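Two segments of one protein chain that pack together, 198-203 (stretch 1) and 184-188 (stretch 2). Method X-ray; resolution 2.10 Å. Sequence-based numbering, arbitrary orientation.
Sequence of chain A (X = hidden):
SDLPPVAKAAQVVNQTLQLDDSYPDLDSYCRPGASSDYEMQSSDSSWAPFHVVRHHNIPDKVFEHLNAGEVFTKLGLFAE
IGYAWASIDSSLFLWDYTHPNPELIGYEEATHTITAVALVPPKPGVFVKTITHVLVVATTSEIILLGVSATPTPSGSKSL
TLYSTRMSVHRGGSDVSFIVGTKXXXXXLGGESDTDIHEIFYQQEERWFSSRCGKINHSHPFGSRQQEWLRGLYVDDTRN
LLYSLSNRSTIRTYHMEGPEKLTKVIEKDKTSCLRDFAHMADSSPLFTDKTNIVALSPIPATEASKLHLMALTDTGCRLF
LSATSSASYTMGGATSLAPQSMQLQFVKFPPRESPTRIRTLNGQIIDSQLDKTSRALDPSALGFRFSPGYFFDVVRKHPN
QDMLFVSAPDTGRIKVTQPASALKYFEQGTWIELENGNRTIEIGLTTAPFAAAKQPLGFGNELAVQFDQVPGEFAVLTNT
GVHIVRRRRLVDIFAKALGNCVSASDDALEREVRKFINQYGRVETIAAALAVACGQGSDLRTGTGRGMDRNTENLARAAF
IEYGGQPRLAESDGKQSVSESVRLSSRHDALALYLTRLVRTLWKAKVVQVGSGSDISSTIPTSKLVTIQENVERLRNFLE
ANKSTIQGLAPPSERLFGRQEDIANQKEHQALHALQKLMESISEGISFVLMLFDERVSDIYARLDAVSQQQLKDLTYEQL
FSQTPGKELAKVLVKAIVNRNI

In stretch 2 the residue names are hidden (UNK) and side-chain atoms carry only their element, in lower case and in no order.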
ATOM      1  N   HIS A 198     -24.026   2.937 -14.780  1.00 43.04           N
ATOM      2  CA  HIS A 198     -25.060   2.026 -14.319  1.00 45.93           C
ATOM      3  C   HIS A 198     -24.601   1.336 -13.043  1.00 46.00           C
ATOM      4  O   HIS A 198     -23.408   1.282 -12.733  1.00 43.57           O
ATOM      5  CB  HIS A 198     -25.387   0.973 -15.385  1.00 45.21           C
ATOM      6  CG  HIS A 198     -25.873   1.546 -16.679  1.00 53.18           C
ATOM      7  ND1 HIS A 198     -25.019   2.032 -17.646  1.00 49.57           N
ATOM      8  CD2 HIS A 198     -27.125   1.703 -17.170  1.00 52.32           C
ATOM      9  CE1 HIS A 198     -25.724   2.464 -18.676  1.00 47.06           C
ATOM     10  NE2 HIS A 198     -27.005   2.277 -18.412  1.00 49.03           N
ATOM     11  N   GLU A 199     -25.573   0.808 -12.303  1.00 45.25           N
ATOM     12  CA  GLU A 199     -25.310   0.027 -11.103  1.00 50.31           C
ATOM     13  C   GLU A 199     -26.125  -1.253 -11.167  1.00 52.71           C
ATOM     14  O   GLU A 199     -27.280  -1.241 -11.605  1.00 53.53           O
ATOM     15  CB  GLU A 199     -25.656   0.807  -9.824  1.00 43.70           C
ATOM     16  CG  GLU A 199     -25.434   0.007  -8.539  1.00 48.37           C
ATOM     17  CD  GLU A 199     -25.541   0.851  -7.284  1.00 54.12           C
ATOM     18  OE1 GLU A 199     -25.932   2.032  -7.384  1.00 50.70           O
ATOM     19  OE2 GLU A 199     -25.225   0.331  -6.191  1.00 44.59           O
ATOM     20  N   ILE A 200     -25.516  -2.356 -10.742  1.00 48.53           N
ATOM     21  CA  ILE A 200     -26.189  -3.647 -10.659  1.00 47.71           C
ATOM     22  C   ILE A 200     -26.557  -3.893  -9.202  1.00 49.91           C
ATOM     23  O   ILE A 200     -25.693  -3.846  -8.317  1.00 52.73           O
ATOM     24  CB  ILE A 200     -25.309  -4.783 -11.206  1.00 46.75           C
ATOM     25  CG1 ILE A 200     -25.115  -4.603 -12.716  1.00 51.83           C
ATOM     26  CG2 ILE A 200     -25.943  -6.148 -10.893  1.00 52.80           C
ATOM     27  CD1 ILE A 200     -24.424  -5.760 -13.401  1.00 57.00           C
ATOM     28  N   PHE A 201     -27.838  -4.146  -8.959  1.00 50.18           N
ATOM     29  CA  PHE A 201     -28.338  -4.554  -7.655  1.00 60.68           C
ATOM     30  C   PHE A 201     -28.596  -6.054  -7.661  1.00 55.32           C
ATOM     31  O   PHE A 201     -28.951  -6.634  -8.689  1.00 49.43           O
ATOM     32  CB  PHE A 201     -29.631  -3.817  -7.304  1.00 61.44           C
ATOM     33  CG  PHE A 201     -29.508  -2.324  -7.329  1.00 65.85           C
ATOM     34  CD1 PHE A 201     -29.040  -1.635  -6.224  1.00 67.25           C
ATOM     35  CD2 PHE A 201     -29.871  -1.607  -8.454  1.00 69.42           C
ATOM     36  CE1 PHE A 201     -28.930  -0.258  -6.243  1.00 69.84           C
ATOM     37  CE2 PHE A 201     -29.765  -0.234  -8.480  1.00 72.18           C
ATOM     38  CZ  PHE A 201     -29.294   0.445  -7.374  1.00 68.42           C
ATOM     39  N   TYR A 202     -28.415  -6.684  -6.504  1.00 59.31           N
ATOM     40  CA  TYR A 202     -28.800  -8.078  -6.367  1.00 61.52           C
ATOM     41  C   TYR A 202     -29.096  -8.385  -4.907  1.00 60.94           C
ATOM     42  O   TYR A 202     -28.545  -7.758  -3.997  1.00 52.64           O
ATOM     43  CB  TYR A 202     -27.727  -9.028  -6.921  1.00 53.29           C
ATOM     44  CG  TYR A 202     -26.394  -9.007  -6.202  1.00 54.18           C
ATOM     45  CD1 TYR A 202     -26.147  -9.858  -5.134  1.00 61.58           C
ATOM     46  CD2 TYR A 202     -25.374  -8.158  -6.613  1.00 54.20           C
ATOM     47  CE1 TYR A 202     -24.927  -9.853  -4.483  1.00 55.51           C
ATOM     48  CE2 TYR A 202     -24.152  -8.146  -5.968  1.00 50.15           C
ATOM     49  CZ  TYR A 202     -23.933  -8.996  -4.904  1.00 60.06           C
ATOM     50  OH  TYR A 202     -22.719  -8.985  -4.260  1.00 54.99           O
ATOM     51  N   GLN A 203     -29.986  -9.354  -4.701  1.00 65.41           N
ATOM     52  CA  GLN A 203     -30.441  -9.733  -3.374  1.00 69.45           C
ATOM     53  C   GLN A 203     -30.683 -11.234  -3.345  1.00 70.44           C
ATOM     54  O   GLN A 203     -30.827 -11.882  -4.386  1.00 62.55           O
ATOM     55  CB  GLN A 203     -31.716  -8.979  -2.981  1.00 64.67           C
ATOM     56  CG  GLN A 203     -32.888  -9.228  -3.919  1.00 64.69           C
ATOM     57  CD  GLN A 203     -34.086  -8.361  -3.595  1.00 79.98           C
ATOM     58  OE1 GLN A 203     -34.137  -7.719  -2.546  1.00 80.24           O
ATOM     59  NE2 GLN A 203     -35.059  -8.334  -4.499  1.00 80.80           N
ATOM     60  N   UNK A 184     -18.477  -2.330   0.052  1.00 54.17           N
ATOM     61  CA  UNK A 184     -19.745  -2.917   0.466  1.00 56.71           C
ATOM     62  C   UNK A 184     -20.380  -3.793  -0.609  1.00 52.50           C
ATOM     63  O   UNK A 184     -21.506  -4.262  -0.418  1.00 52.62           O
ATOM     64  c   UNK A 184     -20.726  -1.810   0.864  1.00 63.30           C
ATOM     65  o   UNK A 184     -19.572  -1.500   2.924  1.00 86.63           O
ATOM     66  c   UNK A 184     -20.209  -0.949   2.001  1.00 77.59           C
ATOM     67  o   UNK A 184     -20.437   0.278   1.969  1.00 80.39           O
ATOM     68  N   UNK A 185     -19.699  -4.013  -1.729  1.00 51.76           N
ATOM     69  CA  UNK A 185     -20.206  -4.885  -2.769  1.00 45.44           C
ATOM     70  C   UNK A 185     -21.027  -4.214  -3.849  1.00 44.76           C
ATOM     71  O   UNK A 185     -21.604  -4.919  -4.686  1.00 43.89           O
ATOM     72  N   UNK A 186     -21.109  -2.886  -3.860  1.00 46.04           N
ATOM     73  CA  UNK A 186     -21.813  -2.197  -4.933  1.00 46.61           C
ATOM     74  C   UNK A 186     -21.025  -2.314  -6.232  1.00 42.32           C
ATOM     75  O   UNK A 186     -19.798  -2.192  -6.237  1.00 44.31           O
ATOM     76  n   UNK A 186     -24.130   3.605  -3.002  1.00 48.13           N
ATOM     77  c   UNK A 186     -24.524   2.780  -3.962  1.00 47.54           C
ATOM     78  c   UNK A 186     -22.030  -0.726  -4.573  1.00 43.60           C
ATOM     79  n   UNK A 186     -24.058   1.534  -4.012  1.00 44.24           N
ATOM     80  n   UNK A 186     -25.389   3.203  -4.874  1.00 53.82           N
ATOM     81  c   UNK A 186     -23.108   0.969  -3.059  1.00 50.04           C
ATOM     82  c   UNK A 186     -22.851  -0.508  -3.313  1.00 43.34           C
ATOM     83  N   UNK A 187     -21.737  -2.544  -7.335  1.00 44.79           N
ATOM     84  CA  UNK A 187     -21.134  -2.807  -8.642  1.00 44.35           C
ATOM     85  C   UNK A 187     -21.562  -1.702  -9.602  1.00 51.31           C
ATOM     86  O   UNK A 187     -22.758  -1.539  -9.870  1.00 47.05           O
ATOM     87  c   UNK A 187     -21.092  -5.295  -8.228  1.00 43.03           C
ATOM     88  c   UNK A 187     -21.546  -4.186  -9.185  1.00 41.73           C
ATOM     89  c   UNK A 187     -21.651  -6.663  -8.569  1.00 46.74           C
ATOM     90  c   UNK A 187     -20.966  -4.410 -10.576  1.00 42.38           C
ATOM     91  N   UNK A 188     -20.586  -0.964 -10.135  1.00 43.40           N
ATOM     92  CA  UNK A 188     -20.828   0.121 -11.078  1.00 41.21           C
ATOM     93  C   UNK A 188     -20.235  -0.213 -12.445  1.00 45.70           C
ATOM     94  O   UNK A 188     -19.181  -0.849 -12.542  1.00 40.23           O
ATOM     95  c   UNK A 188     -22.743   3.042  -8.226  1.00 45.40           C
ATOM     96  c   UNK A 188     -20.233   1.437 -10.566  1.00 43.60           C
ATOM     97  c   UNK A 188     -20.254   1.864  -8.090  1.00 49.57           C
ATOM     98  c   UNK A 188     -22.138   2.556  -9.372  1.00 40.94           C
ATOM     99  c   UNK A 188     -20.890   1.959  -9.317  1.00 42.98           C
ATOM    100  c   UNK A 188     -20.854   2.348  -6.939  1.00 44.62           C
ATOM    101  c   UNK A 188     -22.100   2.939  -7.009  1.00 45.01           C
TER
HETATM  102  O   HOH W   1     -20.910  -7.257  -5.135  1.00 45.33           O
HETATM  103  O   HOH W   2     -24.703  -2.412  -6.387  1.00 44.78           O

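Position 184 has four side-chain atoms: two carbons in a row, the second carrying two oxygens. That short carboxylate is Asp-184. Its side chain is out of reach of stretch 1 and the residue has no contact with it, so the atoms alone name it.

Position 185 carries no side-chain atoms at all, which makes it Gly-185. The backbone agrees: at phi 92° and psi 7°, a CB would be jammed against the carbonyl oxygen of Asp-184. Its own carbonyl is put to use, since a water accepts a hydrogen bond from Tyr-202 OH, 2.7 Å from the water oxygen, and donates one to Gly-185 O at 2.5 Å.

Position 186 shows three carbons, a nitrogen, then a carbon bearing two more nitrogens. The chain runs out to the carboxylate of Glu-199, and a guanidinium is the group that fits: Arg-186. Two hydrogen bonds run side by side, Arg-186 NE to Glu-199 OE2 at 2.7 Å and Arg-186 NH2 to Glu-199 OE1 at 2.8 Å, forming a salt bridge in which OE2 lies near the guanidinium plane.

Position 187 has four carbons, forked at the first, with one arm two carbons long. They lie against the side chains of Ile-200 and Tyr-202. A beta-branched aliphatic of this shape is Ile-187. Its CB lies 4.3 Å from Ile-200 CB, and its CD1 reaches Tyr-202 CE2 at 3.9 Å. It is the residue most covered by stretch 1.

Position 188 has one carbon followed by a ring of six carbons with no heteroatom, and the ring comes up to the carboxylate of Glu-199. It is Phe-188. Its CE1 lies 3.4 Å from Glu-199 OE1, while its CA makes a CA-H...O contact with His-198 O at 3.3 Å.

The two segments run antiparallel, and the sheet sorts their side chains. Glu-199 and Phe-188 form a non-hydrogen-bonded pair, CA to CA 4.5 Å, and send their side chains to one face; Ile-200 and Ile-187 occupy the other. One carbonyl serves twice: Ile-200 N donates to Ile-187 O at 3.0 Å, and Glu-199 CA approaches the same Ile-187 O at 3.2 Å. On the return side a water spans the gap, accepting from Ile-187 N at 3.1 Å and donating to Ile-200 O at 2.6 Å and Glu-199 OE2 at 2.8 Å. The rules to read here are plain: pair branched aliphatics on one face, give a buried carboxylate a guanidinium that meets both oxygens, and let water complete the backbone bonding where the strands do not meet directly.

Stretch 2 184-188: DGRIF
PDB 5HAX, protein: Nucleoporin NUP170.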